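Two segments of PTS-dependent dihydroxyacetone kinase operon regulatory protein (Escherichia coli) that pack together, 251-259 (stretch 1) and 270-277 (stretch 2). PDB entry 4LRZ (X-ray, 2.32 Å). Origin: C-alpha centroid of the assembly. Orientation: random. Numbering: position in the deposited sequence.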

# COMPACT_ATOMS: atom_id res chain seq x y z
N LEU F 251 -28.41 -19.70 -9.67
CA LEU F 251 -29.35 -18.58 -9.70
C LEU F 251 -30.41 -18.74 -10.77
O LEU F 251 -31.60 -18.63 -10.50
CB LEU F 251 -28.65 -17.24 -9.80
CG LEU F 251 -28.07 -16.78 -8.45
CD1 LEU F 251 -27.14 -15.59 -8.64
CD2 LEU F 251 -29.16 -16.49 -7.41
N LEU F 252 -29.97 -19.02 -11.99
CA LEU F 252 -30.91 -19.24 -13.09
C LEU F 252 -30.35 -20.25 -14.08
O LEU F 252 -29.14 -20.48 -14.13
CB LEU F 252 -31.29 -17.92 -13.78
CG LEU F 252 -30.42 -17.28 -14.86
CD1 LEU F 252 -30.98 -15.92 -15.14
CD2 LEU F 252 -28.97 -17.16 -14.44
N THR F 253 -31.24 -20.86 -14.87
CA THR F 253 -30.80 -21.78 -15.92
C THR F 253 -30.65 -21.02 -17.22
O THR F 253 -31.56 -20.30 -17.66
CB THR F 253 -31.71 -23.01 -16.07
OG1 THR F 253 -31.72 -23.73 -14.83
CG2 THR F 253 -31.21 -23.94 -17.18
N LEU F 254 -29.48 -21.18 -17.82
CA LEU F 254 -29.12 -20.46 -19.03
C LEU F 254 -29.55 -21.23 -20.29
O LEU F 254 -29.45 -22.46 -20.32
CB LEU F 254 -27.62 -20.18 -19.02
CG LEU F 254 -27.19 -19.05 -18.09
CD1 LEU F 254 -25.75 -19.23 -17.58
CD2 LEU F 254 -27.38 -17.69 -18.79
N PRO F 255 -30.05 -20.50 -21.31
CA PRO F 255 -30.47 -21.09 -22.59
C PRO F 255 -29.33 -21.85 -23.28
O PRO F 255 -28.17 -21.71 -22.89
CB PRO F 255 -30.85 -19.87 -23.43
CG PRO F 255 -31.07 -18.76 -22.47
CD PRO F 255 -30.27 -19.05 -21.26
N ALA F 256 -29.67 -22.63 -24.31
CA ALA F 256 -28.69 -23.35 -25.12
C ALA F 256 -27.71 -22.42 -25.86
O ALA F 256 -26.50 -22.71 -25.94
CB ALA F 256 -29.41 -24.27 -26.11
N VAL F 257 -28.23 -21.31 -26.39
CA VAL F 257 -27.46 -20.38 -27.20
C VAL F 257 -26.36 -19.72 -26.36
O VAL F 257 -25.21 -19.63 -26.79
CB VAL F 257 -28.36 -19.29 -27.83
CG1 VAL F 257 -27.57 -18.41 -28.80
CG2 VAL F 257 -29.56 -19.92 -28.56
N LEU F 258 -26.75 -19.28 -25.17
CA LEU F 258 -25.82 -18.76 -24.19
C LEU F 258 -24.82 -19.79 -23.69
O LEU F 258 -23.64 -19.49 -23.55
CB LEU F 258 -26.59 -18.17 -23.01
CG LEU F 258 -26.83 -16.67 -23.12
CD1 LEU F 258 -28.07 -16.29 -22.36
CD2 LEU F 258 -25.61 -15.94 -22.59
N GLN F 259 -25.28 -21.01 -23.42
CA GLN F 259 -24.42 -22.05 -22.86
C GLN F 259 -23.23 -22.28 -23.77
O GLN F 259 -22.09 -22.37 -23.31
CB GLN F 259 -25.19 -23.35 -22.67
CG GLN F 259 -24.88 -24.07 -21.38
CD GLN F 259 -25.52 -23.38 -20.20
OE1 GLN F 259 -24.84 -22.79 -19.35
NE2 GLN F 259 -26.85 -23.42 -20.15
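Stretch 2 270-277: HVEATFES

Stretch 2 is an extended strand that runs to Glu276, with the chain turning a corner at His270. It lies against a segment of stretch 1 that begins as loop and becomes helix at Ala256. The two run antiparallel: Ser277 lies nearest Leu252, with CA to CA 5.7 Å, and Glu276 nearest Thr253, also CA to CA 5.7 Å. Phe275 then lies nearest Pro255, CA to CA 5.9 Å. Val271, near the other end of the strand, reaches Val257 in the helix. The contact buries 431 Å², summed over both sides.

Phe275 covers the most surface. Its CA-to-CB bond points sideways, but chi1 is m and the end of the side chain comes nearer to stretch 1. The ring settles among apolar groups from the loop and the first helical turn. Pro255 lies over one face. Pro255 CG is 4.2 Å from the centroid of the Phe275 ring and 17° off the ring normal, a CH-pi contact. Pro255 CD also approaches Phe275 CD1 at 3.7 Å. Leu254 takes the ring edge, with Leu254 CD2 4.1 Å from Phe275 CE1. Its CA-to-CB bond points away from the strand, yet its end comes back within reach. Leu258 CD1 is 3.7 Å from Phe275 CZ, and Leu252 CD1 is 4.4 Å from Phe275 CD1.

The CA-to-CB bond of Pro255 points toward the strand, and the residue stands at the N-cap position of the helix. Its carbonyl accepts the first helical hydrogen bond in the stretch, Gln259 N to Pro255 O, 3.0 Å. The proline ring also presses on the strand backbone: Pro255 CG is 3.0 Å from Thr274 O, a tight contact. Pro255 CG meets Ala273 CB at 4.4 Å.

Glu276 covers as much surface as Pro255. It forms a single antiparallel bridge with Thr253, and the pairing does not extend into a longer ladder. Thr253 N is 3.5 Å from Glu276 O, but no hydrogen bond crosses between the stretches. The Glu276 side chain is extended through chi1 and chi2, both t. Glu276 OE2 is 4.1 Å from Thr253 CB. Leu252 CB lies 4.0 Å from Glu276 O.

Farther along, the contact thins. Val257 CG1 and Val271 CG1 are 4.5 Å apart, with both CA-to-CB bonds pointing toward the opposing stretch. The CA-to-CB bond of Glu272 points away. The packing therefore rests mainly on apolar contact, centred on Phe275 and Pro255.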

# COMPACT_ATOMS: atom_id res chain seq x y z
N HIS F 270 -27.19 -8.43 -29.75
CA HIS F 270 -28.62 -8.26 -30.07
C HIS F 270 -29.33 -9.55 -30.53
O HIS F 270 -30.24 -9.50 -31.34
CB HIS F 270 -28.82 -7.14 -31.11
CG HIS F 270 -28.83 -5.75 -30.53
ND1 HIS F 270 -27.74 -5.20 -29.89
CD2 HIS F 270 -29.79 -4.80 -30.52
CE1 HIS F 270 -28.04 -3.97 -29.50
NE2 HIS F 270 -29.27 -3.70 -29.87
N VAL F 271 -28.90 -10.69 -30.00
CA VAL F 271 -29.46 -12.01 -30.32
C VAL F 271 -30.73 -12.31 -29.49
O VAL F 271 -30.87 -11.81 -28.37
CB VAL F 271 -28.40 -13.12 -30.09
CG1 VAL F 271 -28.92 -14.50 -30.47
CG2 VAL F 271 -27.11 -12.82 -30.85
N GLU F 272 -31.65 -13.13 -30.02
CA GLU F 272 -32.82 -13.61 -29.26
C GLU F 272 -32.47 -14.73 -28.28
O GLU F 272 -31.60 -15.56 -28.56
CB GLU F 272 -33.93 -14.10 -30.18
CG GLU F 272 -34.57 -13.04 -31.07
CD GLU F 272 -35.76 -13.59 -31.85
OE1 GLU F 272 -36.82 -13.84 -31.24
OE2 GLU F 272 -35.63 -13.78 -33.08
N ALA F 273 -33.18 -14.76 -27.14
CA ALA F 273 -32.94 -15.75 -26.07
C ALA F 273 -34.14 -15.96 -25.14
O ALA F 273 -34.87 -15.01 -24.81
CB ALA F 273 -31.71 -15.38 -25.26
N THR F 274 -34.28 -17.22 -24.72
CA THR F 274 -35.38 -17.65 -23.85
C THR F 274 -34.83 -18.20 -22.53
O THR F 274 -34.05 -19.15 -22.53
CB THR F 274 -36.23 -18.75 -24.55
OG1 THR F 274 -36.76 -18.23 -25.77
CG2 THR F 274 -37.39 -19.21 -23.67
N PHE F 275 -35.26 -17.61 -21.42
CA PHE F 275 -34.77 -17.98 -20.08
C PHE F 275 -35.77 -18.77 -19.22
O PHE F 275 -36.97 -18.78 -19.49
CB PHE F 275 -34.37 -16.73 -19.30
CG PHE F 275 -33.19 -16.01 -19.86
CD1 PHE F 275 -31.91 -16.31 -19.40
CD2 PHE F 275 -33.36 -15.03 -20.82
CE1 PHE F 275 -30.81 -15.64 -19.91
CE2 PHE F 275 -32.26 -14.35 -21.35
CZ PHE F 275 -30.99 -14.66 -20.89
N GLU F 276 -35.24 -19.40 -18.17
CA GLU F 276 -36.05 -20.06 -17.13
C GLU F 276 -35.70 -19.59 -15.70
O GLU F 276 -34.57 -19.78 -15.23
CB GLU F 276 -35.92 -21.58 -17.24
CG GLU F 276 -36.56 -22.34 -16.06
CD GLU F 276 -36.55 -23.85 -16.23
OE1 GLU F 276 -37.60 -24.48 -15.95
OE2 GLU F 276 -35.49 -24.40 -16.63
N SER F 277 -36.68 -19.00 -15.02
CA SER F 277 -36.56 -18.61 -13.61
C SER F 277 -37.59 -19.37 -12.77
O SER F 277 -38.79 -19.29 -13.07
CB SER F 277 -36.78 -17.10 -13.46
OG SER F 277 -36.10 -16.37 -14.47